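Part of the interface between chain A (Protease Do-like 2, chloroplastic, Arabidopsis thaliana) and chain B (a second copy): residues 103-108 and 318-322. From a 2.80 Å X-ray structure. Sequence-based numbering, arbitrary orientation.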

# COMPACT_ATOMS: atom_id res chain seq x y z
N ARG A 103 0.07 -33.81 26.83
CA ARG A 103 -1.22 -34.50 26.84
C ARG A 103 -2.39 -33.57 27.18
O ARG A 103 -2.22 -32.58 27.88
CB ARG A 103 -1.20 -35.67 27.83
CG ARG A 103 -0.54 -36.92 27.31
CD ARG A 103 -0.44 -38.00 28.40
NE ARG A 103 -1.75 -38.50 28.82
CZ ARG A 103 -2.56 -39.21 28.04
NH1 ARG A 103 -2.20 -39.50 26.80
NH2 ARG A 103 -3.72 -39.63 28.50
N ARG A 104 -3.56 -33.90 26.67
CA ARG A 104 -4.76 -33.16 27.03
C ARG A 104 -5.02 -33.30 28.52
O ARG A 104 -4.76 -34.36 29.11
CB ARG A 104 -5.94 -33.68 26.23
CG ARG A 104 -7.23 -32.94 26.47
CD ARG A 104 -8.19 -33.22 25.36
NE ARG A 104 -9.53 -32.74 25.68
CZ ARG A 104 -10.57 -33.54 25.88
NH1 ARG A 104 -10.42 -34.85 25.79
NH2 ARG A 104 -11.76 -33.02 26.16
N GLY A 105 -5.54 -32.25 29.14
CA GLY A 105 -5.89 -32.31 30.55
C GLY A 105 -4.72 -32.75 31.41
O GLY A 105 -4.88 -33.48 32.38
N ASP A 106 -3.53 -32.31 31.03
CA ASP A 106 -2.33 -32.49 31.84
C ASP A 106 -1.49 -31.24 31.67
O ASP A 106 -1.34 -30.74 30.55
CB ASP A 106 -1.57 -33.74 31.38
CG ASP A 106 -0.30 -33.97 32.16
OD1 ASP A 106 -0.08 -33.25 33.15
OD2 ASP A 106 0.46 -34.89 31.78
N ASP A 107 -0.96 -30.70 32.76
CA ASP A 107 -0.18 -29.47 32.67
C ASP A 107 1.27 -29.69 32.21
O ASP A 107 1.85 -28.83 31.56
CB ASP A 107 -0.21 -28.70 33.99
CG ASP A 107 -1.24 -27.59 34.01
OD1 ASP A 107 -2.19 -27.63 33.19
OD2 ASP A 107 -1.11 -26.68 34.85
N ARG A 108 1.84 -30.85 32.56
CA ARG A 108 3.24 -31.14 32.28
C ARG A 108 3.58 -31.34 30.78
O ARG A 108 2.88 -32.04 30.06
CB ARG A 108 3.67 -32.38 33.07
CG ARG A 108 5.04 -32.88 32.67
CD ARG A 108 5.70 -33.75 33.73
NE ARG A 108 7.11 -33.98 33.40
CZ ARG A 108 7.72 -35.15 33.50
NH1 ARG A 108 7.06 -36.21 33.94
NH2 ARG A 108 9.01 -35.25 33.17
N SER B 318 -15.30 -33.72 33.65
CA SER B 318 -14.69 -35.03 33.87
C SER B 318 -13.36 -35.29 33.14
O SER B 318 -12.40 -35.75 33.76
CB SER B 318 -15.71 -36.11 33.51
OG SER B 318 -16.94 -35.52 33.11
N SER B 319 -13.30 -35.02 31.84
CA SER B 319 -12.07 -35.25 31.08
C SER B 319 -11.24 -33.98 30.88
O SER B 319 -10.17 -34.01 30.25
CB SER B 319 -12.40 -35.89 29.73
OG SER B 319 -11.37 -36.78 29.32
N GLU B 320 -11.72 -32.86 31.42
CA GLU B 320 -11.21 -31.55 31.02
C GLU B 320 -10.52 -30.75 32.13
O GLU B 320 -10.78 -30.93 33.32
CB GLU B 320 -12.35 -30.71 30.43
CG GLU B 320 -13.19 -31.44 29.39
CD GLU B 320 -14.19 -30.53 28.68
OE1 GLU B 320 -15.15 -31.05 28.08
OE2 GLU B 320 -14.01 -29.29 28.71
N ARG B 321 -9.63 -29.85 31.71
CA ARG B 321 -9.03 -28.88 32.62
C ARG B 321 -9.35 -27.46 32.16
O ARG B 321 -9.76 -27.25 31.02
CB ARG B 321 -7.52 -29.09 32.74
CG ARG B 321 -7.14 -30.44 33.32
CD ARG B 321 -5.69 -30.47 33.80
NE ARG B 321 -5.48 -29.79 35.08
CZ ARG B 321 -5.73 -30.33 36.27
NH1 ARG B 321 -6.22 -31.56 36.36
NH2 ARG B 321 -5.50 -29.65 37.39
N ILE B 322 -9.19 -26.49 33.06
CA ILE B 322 -9.52 -25.09 32.75
C ILE B 322 -8.58 -24.11 33.44
O ILE B 322 -8.14 -24.33 34.58
CB ILE B 322 -10.96 -24.74 33.16
CG1 ILE B 322 -11.41 -23.44 32.50
CG2 ILE B 322 -11.08 -24.64 34.68
CD1 ILE B 322 -11.49 -23.52 30.98
O HOH W 1 -14.45 -33.69 26.51

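The contact between these two copies of the protease is small, burying 249 Å² summed over both sides, and it joins a turn to an extended segment. In chain A, Arg A103 to Asp A106 form a type II beta turn. Its closing backbone hydrogen bond, from Asp A106 N to Arg A103 O, is weak at 3.4 Å. A second constraint follows the turn: Arg A108 N donates to Asp A106 OD1 at 3.1 Å with an N-H...O angle of 155°, so the aspartate side chain, whose CA-to-CB bond points away from chain B, braces its own loop.

The nearest CA atoms across the stretches are Gly A105 CA and Arg B321 CA, 5.1 Å apart, and the end-to-end directions of the touching parts differ by 38°. No direct hydrogen bond crosses between the stretches, so the two main chains do not pair as a sheet. The glycine suits this position on two counts. Its phi of 55° is readily adopted without a side chain, and an ideal CB would sit 3.2 Å from Ser B319 O, a tight approach.

Van der Waals packing accounts for much of the remaining contact. Arg B321 directs its CA-to-CB bond toward chain A, and its aliphatic portion rests on the turn: Arg B321 CD is 3.4 Å from Gly A105 O and 4.0 Å from Asp A106 N. From the other chain, the extended Arg A104 side chain, with chi1 to chi3 all t, starts out sideways, yet its end comes nearer to chain B. There Ser B319 O lies over one face of the guanidinium, while Arg A104 NH2 comes within 3.9 Å of Glu B320 CG. Arg A104 NH1 and Ser B319 OG, 4.1 Å apart, are too distant for a hydrogen bond.

The polar link that meets distance and angle criteria is mediated by water. Water 1 accepts from Arg A104 NH2, its oxygen 2.8 Å from that nitrogen, and donates to Glu B320 OE1 at 3.2 Å. It thus connects a cationic donor to an anionic acceptor whose direct separation, 4.4 Å from Arg A104 NH2 to Glu B320 OE1, is beyond a salt bridge.

The second pair of opposite charges is also long-range. Asp A107 OD1 lies 4.4 Å from Arg B321 NE, and both atoms are hydrogen-bonded elsewhere in the structure. Their charges can still attract, but this distance deserves caution because Asp A107 OD1 is too close to another atom in the model.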